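Local atomic coordinates of phospholipase C-beta (PLC-beta) (PDB entry 3QR0), a protein that belongs to the phosphoinositide-specific phospholipase C family and joins a PH domain, EF-hand-like regions, a TIM-barrel-type core and a C2 domain in one chain. Residues T487-E490 with K491-E495; S581-P585 with Q586-N590. All blocks are in the same frame, centred on the assembly; numbering follows the deposited sequence.

Both interactions sit where a helix begins, and they follow each other along the chain: interaction 1 opens helix 488-501, interaction 2 the short helix 586-589. Their centres are about 25 Å apart and their nearest atoms about 13 Å, so they do not touch. Interaction 1 is a surface contact about 40 Å from the centre of the chain, just after the unmodelled residues 475-484. Interaction 2 is buried, about 16 Å from that centre, in the Y part of the TIM-barrel-type core, which along the chain falls between strands 569-572 and 595-596. The first start is held mainly by polar groups of its own segment, the second also by aromatic packing.

Interaction 1: residues T487-E490 with K491-E495; sequences TDEE and KKKIE
Lys491 N donates to Thr487 O at 2.9 Å and closes the first turn of the helix. The same i to i+4 pattern continues with Lys492 N to Asp488 O at 3.1 Å, Lys493 N to Glu489 O at 3.3 Å and Ile494 N to Glu490 O at 3.1 Å. Outside this backbone the side chains of Glu489 and Lys493 run side by side, one turn apart and pointing the same way. CG of Glu489 stands opposite the backbone N (chi1 178°), and its extended chain meets the lysine methylenes, CG to CE of Lys493 at 3.9 Å. The salt bridge at their ends, Glu489 OE2 to Lys493 NZ, is long at 4.0 Å. On another side of the helix, CG1 of Ile494 lies beside Glu490 O, and the side chains of Lys491 and Ile494 both touch Leu486. The turn is capped by the pairing of Thr487 and Glu490. The glutamate chain reaches back so that its OE1 receives Thr487 N at 3.1 Å through the anti lone pair, in an almost straight bond (177°). In return Glu490 N gives a weak bond to Thr487 OG1 at 3.4 Å, and the threonine hydroxyl also makes a weak bond to the same carboxylate oxygen. The carboxylate near the helix start would be expected to interact favourably with the helix dipole. Threonine at the N-cap and glutamate three residues on form a capping box at the N-terminus of helix 488-501.

Interaction 2: residues S581-P585 with Q586-N590; sequences SNYVP and QIYWN
Pro585 O is gripped by two backbone amides, Tyr588 N and Trp589 N, each 3.0 Å away. The bond from Trp589 N is nearly straight (173°) and lies in the carbonyl plane, whereas Tyr588 N approaches from above that plane. One residue earlier, Val584 O accepts from Ile587 N at 3.2 Å, and the CB, CG1 and CD1 atoms of Ile587 gather round the same oxygen. Pro585 also meets Trp589 through its ring: CB sits over one face of the indole six-membered ring, 3.6 Å from its centroid and close to the ring normal, a CH-pi contact, with CG beside it against CH2 and CZ3. With chi1 -70° the indole CG lies beside the backbone N, which brings the ring alongside Pro585. At the indole's edge lies Gln586 NE2, in the ring plane, while the bent chain of Gln586 brings OE1 against Val584 CG1 and Pro585 CG. Tyr583 and Tyr588 form a T-shaped pair, the edge of Tyr588 turned to the face of Tyr583, with centroids 5.0 Å apart and planes at 66°. CE2 of Tyr588 makes the nearest approach, 3.9 Å from CG of Tyr583, with CD2 close behind; Ile587 CG2 lies over one face of the Tyr588 ring. Val596 of strand 595-596 touches Tyr583, Pro585, Tyr588 and Trp589, and Glu546 of helix 546-555 meets both tyrosines. The chemistry is thus divided: backbone bonds hold the start of the short helix, aromatic and aliphatic surfaces pack the loop and the helix together in the Y part of the core, and Gln586 OE1 is buried without a hydrogen-bonding partner in the model, which probably carries an energetic cost.

Interaction 1: residues T487-E490 with K491-E495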
ATOM      1  N   THR A 487       1.613 -44.070  -2.256  1.00 55.33           N
ATOM      2  CA  THR A 487       2.873 -44.750  -1.948  1.00 55.75           C
ATOM      3  C   THR A 487       3.450 -44.216  -0.641  1.00 55.30           C
ATOM      4  O   THR A 487       3.049 -43.151  -0.166  1.00 54.22           O
ATOM      5  CB  THR A 487       3.922 -44.554  -3.060  1.00 55.88           C
ATOM      6  OG1 THR A 487       4.388 -43.199  -3.050  1.00 54.84           O
ATOM      7  CG2 THR A 487       3.336 -44.887  -4.431  1.00 56.12           C
ATOM      8  N   ASP A 488       4.404 -44.952  -0.075  1.00 55.78           N
ATOM      9  CA  ASP A 488       5.026 -44.576   1.198  1.00 55.54           C
ATOM     10  C   ASP A 488       5.717 -43.217   1.123  1.00 54.39           C
ATOM     11  O   ASP A 488       5.667 -42.443   2.080  1.00 53.83           O
ATOM     12  CB  ASP A 488       6.028 -45.647   1.656  1.00 56.66           C
ATOM     13  CG  ASP A 488       5.362 -46.969   2.012  1.00 57.92           C
ATOM     14  OD1 ASP A 488       4.118 -47.011   2.137  1.00 58.58           O
ATOM     15  OD2 ASP A 488       6.088 -47.973   2.168  1.00 59.79           O
ATOM     16  N   GLU A 489       6.361 -42.933  -0.009  1.00 54.02           N
ATOM     17  CA  GLU A 489       7.006 -41.639  -0.232  1.00 53.09           C
ATOM     18  C   GLU A 489       5.983 -40.501  -0.198  1.00 51.48           C
ATOM     19  O   GLU A 489       6.229 -39.450   0.398  1.00 50.76           O
ATOM     20  CB  GLU A 489       7.753 -41.632  -1.572  1.00 53.56           C
ATOM     21  CG  GLU A 489       8.428 -40.299  -1.913  1.00 53.76           C
ATOM     22  CD  GLU A 489       9.272 -40.359  -3.178  1.00 55.52           C
ATOM     23  OE1 GLU A 489       9.009 -41.223  -4.044  1.00 56.55           O
ATOM     24  OE2 GLU A 489      10.200 -39.531  -3.308  1.00 56.33           O
ATOM     25  N   GLU A 490       4.839 -40.720  -0.841  1.00 50.76           N
ATOM     26  CA  GLU A 490       3.769 -39.729  -0.878  1.00 49.45           C
ATOM     27  C   GLU A 490       3.140 -39.509   0.504  1.00 48.51           C
ATOM     28  O   GLU A 490       2.825 -38.375   0.865  1.00 47.42           O
ATOM     29  CB  GLU A 490       2.705 -40.127  -1.912  1.00 49.78           C
ATOM     30  CG  GLU A 490       3.199 -40.019  -3.358  1.00 50.34           C
ATOM     31  CD  GLU A 490       2.181 -40.499  -4.385  1.00 51.75           C
ATOM     32  OE1 GLU A 490       1.658 -41.627  -4.238  1.00 52.79           O
ATOM     33  OE2 GLU A 490       1.917 -39.751  -5.354  1.00 52.26           O
ATOM     34  N   LYS A 491       2.980 -40.584   1.278  1.00 48.36           N
ATOM     35  CA  LYS A 491       2.426 -40.478   2.630  1.00 47.79           C
ATOM     36  C   LYS A 491       3.340 -39.695   3.574  1.00 46.88           C
ATOM     37  O   LYS A 491       2.857 -39.013   4.480  1.00 46.41           O
ATOM     38  CB  LYS A 491       2.148 -41.861   3.227  1.00 48.81           C
ATOM     39  CG  LYS A 491       0.984 -42.603   2.594  1.00 49.49           C
ATOM     40  CD  LYS A 491       0.742 -43.928   3.309  1.00 51.07           C
ATOM     41  CE  LYS A 491      -0.127 -44.864   2.491  1.00 51.80           C
ATOM     42  NZ  LYS A 491      -0.314 -46.172   3.170  1.00 52.92           N
ATOM     43  N   LYS A 492       4.651 -39.791   3.363  1.00 46.42           N
ATOM     44  CA  LYS A 492       5.613 -39.079   4.204  1.00 45.70           C
ATOM     45  C   LYS A 492       5.582 -37.571   3.941  1.00 43.97           C
ATOM     46  O   LYS A 492       5.643 -36.774   4.880  1.00 43.36           O
ATOM     47  CB  LYS A 492       7.027 -39.628   3.998  1.00 46.57           C
ATOM     48  CG  LYS A 492       8.006 -39.229   5.096  1.00 47.36           C
ATOM     49  CD  LYS A 492       9.123 -40.251   5.246  1.00 49.37           C
ATOM     50  CE  LYS A 492      10.107 -39.855   6.347  1.00 50.05           C
ATOM     51  NZ  LYS A 492       9.482 -39.831   7.705  1.00 50.44           N
ATOM     52  N   LYS A 493       5.479 -37.185   2.670  1.00 42.75           N
ATOM     53  CA  LYS A 493       5.369 -35.771   2.299  1.00 41.28           C
ATOM     54  C   LYS A 493       4.096 -35.150   2.868  1.00 39.71           C
ATOM     55  O   LYS A 493       4.114 -34.025   3.367  1.00 38.65           O
ATOM     56  CB  LYS A 493       5.395 -35.602   0.778  1.00 41.41           C
ATOM     57  CG  LYS A 493       6.731 -35.955   0.132  1.00 42.81           C
ATOM     58  CD  LYS A 493       6.694 -35.755  -1.380  1.00 43.97           C
ATOM     59  CE  LYS A 493       7.891 -36.408  -2.056  1.00 45.51           C
ATOM     60  NZ  LYS A 493       7.808 -36.351  -3.540  1.00 46.56           N
ATOM     61  N   ILE A 494       2.998 -35.898   2.790  1.00 38.99           N
ATOM     62  CA  ILE A 494       1.718 -35.476   3.345  1.00 38.08           C
ATOM     63  C   ILE A 494       1.819 -35.251   4.855  1.00 37.61           C
ATOM     64  O   ILE A 494       1.254 -34.292   5.379  1.00 36.47           O
ATOM     65  CB  ILE A 494       0.610 -36.511   3.040  1.00 38.63           C
ATOM     66  CG1 ILE A 494       0.244 -36.468   1.554  1.00 38.64           C
ATOM     67  CG2 ILE A 494      -0.637 -36.247   3.883  1.00 38.50           C
ATOM     68  CD1 ILE A 494      -0.616 -37.632   1.107  1.00 39.04           C
ATOM     69  N   GLU A 495       2.545 -36.127   5.545  1.00 37.77           N
ATOM     70  CA  GLU A 495       2.750 -35.982   6.988  1.00 37.63           C
ATOM     71  C   GLU A 495       3.503 -34.689   7.307  1.00 36.17           C
ATOM     72  O   GLU A 495       3.168 -33.996   8.266  1.00 35.46           O
ATOM     73  CB  GLU A 495       3.491 -37.203   7.556  1.00 38.86           C
ATOM     74  CG  GLU A 495       3.909 -37.101   9.031  1.00 40.82           C
ATOM     75  CD  GLU A 495       2.750 -37.234  10.017  1.00 43.66           C
ATOM     76  OE1 GLU A 495       1.571 -37.081   9.617  1.00 44.93           O
ATOM     77  OE2 GLU A 495       3.028 -37.496  11.211  1.00 45.50           O
TER

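Interaction 2: residues S581-P585 with Q586-N590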
ATOM      1  N   SER A 581       7.678 -14.213   9.819  1.00 23.18           N
ATOM      2  CA  SER A 581       8.286 -13.890   8.542  1.00 23.21           C
ATOM      3  C   SER A 581       7.389 -14.412   7.420  1.00 22.83           C
ATOM      4  O   SER A 581       6.552 -15.288   7.639  1.00 23.09           O
ATOM      5  CB  SER A 581       9.682 -14.512   8.441  1.00 23.69           C
ATOM      6  OG  SER A 581       9.601 -15.927   8.476  1.00 25.03           O
ATOM      7  N   ASN A 582       7.563 -13.859   6.226  1.00 22.50           N
ATOM      8  CA  ASN A 582       6.725 -14.183   5.078  1.00 22.08           C
ATOM      9  C   ASN A 582       7.505 -14.749   3.902  1.00 22.32           C
ATOM     10  O   ASN A 582       8.672 -14.417   3.714  1.00 22.03           O
ATOM     11  CB  ASN A 582       6.038 -12.911   4.586  1.00 21.59           C
ATOM     12  CG  ASN A 582       4.977 -12.416   5.536  1.00 21.21           C
ATOM     13  OD1 ASN A 582       4.051 -13.151   5.873  1.00 20.51           O
ATOM     14  ND2 ASN A 582       5.096 -11.159   5.967  1.00 19.89           N
ATOM     15  N   TYR A 583       6.841 -15.578   3.100  1.00 22.40           N
ATOM     16  CA  TYR A 583       7.303 -15.864   1.740  1.00 22.54           C
ATOM     17  C   TYR A 583       6.994 -14.686   0.816  1.00 22.07           C
ATOM     18  O   TYR A 583       6.106 -13.879   1.096  1.00 21.67           O
ATOM     19  CB  TYR A 583       6.656 -17.130   1.173  1.00 23.11           C
ATOM     20  CG  TYR A 583       5.170 -17.261   1.430  1.00 23.23           C
ATOM     21  CD1 TYR A 583       4.685 -18.261   2.261  1.00 24.81           C
ATOM     22  CD2 TYR A 583       4.247 -16.395   0.840  1.00 24.04           C
ATOM     23  CE1 TYR A 583       3.325 -18.394   2.507  1.00 24.76           C
ATOM     24  CE2 TYR A 583       2.881 -16.522   1.092  1.00 23.50           C
ATOM     25  CZ  TYR A 583       2.434 -17.526   1.926  1.00 24.70           C
ATOM     26  OH  TYR A 583       1.088 -17.675   2.185  1.00 25.63           O
ATOM     27  N   VAL A 584       7.728 -14.602  -0.288  1.00 21.87           N
ATOM     28  CA  VAL A 584       7.448 -13.616  -1.320  1.00 21.67           C
ATOM     29  C   VAL A 584       6.218 -14.086  -2.102  1.00 21.20           C
ATOM     30  O   VAL A 584       6.209 -15.200  -2.625  1.00 21.59           O
ATOM     31  CB  VAL A 584       8.652 -13.433  -2.263  1.00 22.00           C
ATOM     32  CG1 VAL A 584       8.305 -12.488  -3.396  1.00 22.16           C
ATOM     33  CG2 VAL A 584       9.854 -12.911  -1.478  1.00 22.24           C
ATOM     34  N   PRO A 585       5.167 -13.248  -2.161  1.00 20.29           N
ATOM     35  CA  PRO A 585       3.883 -13.701  -2.701  1.00 20.36           C
ATOM     36  C   PRO A 585       3.886 -14.038  -4.198  1.00 20.35           C
ATOM     37  O   PRO A 585       3.103 -14.886  -4.624  1.00 20.28           O
ATOM     38  CB  PRO A 585       2.938 -12.534  -2.397  1.00 19.95           C
ATOM     39  CG  PRO A 585       3.828 -11.351  -2.249  1.00 20.02           C
ATOM     40  CD  PRO A 585       5.100 -11.859  -1.674  1.00 20.05           C
ATOM     41  N   GLN A 586       4.761 -13.397  -4.979  1.00 20.55           N
ATOM     42  CA  GLN A 586       4.922 -13.722  -6.398  1.00 20.92           C
ATOM     43  C   GLN A 586       5.100 -15.226  -6.638  1.00 21.40           C
ATOM     44  O   GLN A 586       4.646 -15.742  -7.655  1.00 21.28           O
ATOM     45  CB  GLN A 586       6.111 -12.966  -7.015  1.00 21.28           C
ATOM     46  CG  GLN A 586       5.798 -11.535  -7.480  1.00 21.58           C
ATOM     47  CD  GLN A 586       5.774 -10.508  -6.358  1.00 22.48           C
ATOM     48  OE1 GLN A 586       6.058 -10.816  -5.194  1.00 21.77           O
ATOM     49  NE2 GLN A 586       5.427  -9.269  -6.708  1.00 22.60           N
ATOM     50  N   ILE A 587       5.760 -15.929  -5.711  1.00 21.57           N
ATOM     51  CA  ILE A 587       5.961 -17.376  -5.853  1.00 22.06           C
ATOM     52  C   ILE A 587       4.639 -18.065  -6.200  1.00 22.18           C
ATOM     53  O   ILE A 587       4.590 -18.934  -7.072  1.00 22.51           O
ATOM     54  CB  ILE A 587       6.541 -18.021  -4.565  1.00 22.24           C
ATOM     55  CG1 ILE A 587       7.980 -17.552  -4.324  1.00 23.06           C
ATOM     56  CG2 ILE A 587       6.518 -19.556  -4.676  1.00 22.10           C
ATOM     57  CD1 ILE A 587       8.508 -17.876  -2.928  1.00 23.92           C
ATOM     58  N   TYR A 588       3.570 -17.660  -5.514  1.00 21.72           N
ATOM     59  CA  TYR A 588       2.265 -18.289  -5.659  1.00 21.44           C
ATOM     60  C   TYR A 588       1.353 -17.550  -6.640  1.00 21.27           C
ATOM     61  O   TYR A 588       0.552 -18.185  -7.331  1.00 21.24           O
ATOM     62  CB  TYR A 588       1.629 -18.474  -4.274  1.00 21.45           C
ATOM     63  CG  TYR A 588       2.551 -19.287  -3.387  1.00 21.51           C
ATOM     64  CD1 TYR A 588       2.663 -20.661  -3.556  1.00 22.14           C
ATOM     65  CD2 TYR A 588       3.372 -18.674  -2.447  1.00 21.36           C
ATOM     66  CE1 TYR A 588       3.532 -21.411  -2.785  1.00 22.67           C
ATOM     67  CE2 TYR A 588       4.246 -19.418  -1.671  1.00 21.90           C
ATOM     68  CZ  TYR A 588       4.317 -20.786  -1.848  1.00 22.14           C
ATOM     69  OH  TYR A 588       5.178 -21.537  -1.090  1.00 23.52           O
ATOM     70  N   TRP A 589       1.483 -16.226  -6.727  1.00 20.89           N
ATOM     71  CA  TRP A 589       0.765 -15.467  -7.760  1.00 21.15           C
ATOM     72  C   TRP A 589       1.163 -15.917  -9.168  1.00 21.62           C
ATOM     73  O   TRP A 589       0.349 -15.836 -10.097  1.00 21.86           O
ATOM     74  CB  TRP A 589       1.010 -13.961  -7.641  1.00 20.80           C
ATOM     75  CG  TRP A 589       0.385 -13.313  -6.460  1.00 20.32           C
ATOM     76  CD1 TRP A 589      -0.750 -13.700  -5.803  1.00 20.78           C
ATOM     77  CD2 TRP A 589       0.835 -12.123  -5.814  1.00 21.48           C
ATOM     78  NE1 TRP A 589      -1.021 -12.834  -4.770  1.00 20.09           N
ATOM     79  CE2 TRP A 589      -0.065 -11.854  -4.756  1.00 20.73           C
ATOM     80  CE3 TRP A 589       1.911 -11.258  -6.020  1.00 21.59           C
ATOM     81  CZ2 TRP A 589       0.083 -10.762  -3.915  1.00 21.32           C
ATOM     82  CZ3 TRP A 589       2.056 -10.170  -5.179  1.00 21.88           C
ATOM     83  CH2 TRP A 589       1.146  -9.932  -4.143  1.00 21.87           C
ATOM     84  N   ASN A 590       2.404 -16.387  -9.317  1.00 21.81           N
ATOM     85  CA  ASN A 590       2.891 -16.920 -10.599  1.00 22.41           C
ATOM     86  C   ASN A 590       2.132 -18.171 -11.055  1.00 22.65           C
ATOM     87  O   ASN A 590       2.080 -18.452 -12.247  1.00 23.27           O
ATOM     88  CB  ASN A 590       4.390 -17.254 -10.529  1.00 22.49           C
ATOM     89  CG  ASN A 590       5.271 -16.023 -10.383  1.00 22.86           C
ATOM     90  OD1 ASN A 590       4.907 -14.915 -10.793  1.00 23.69           O
ATOM     91  ND2 ASN A 590       6.450 -16.216  -9.791  1.00 22.59           N
TER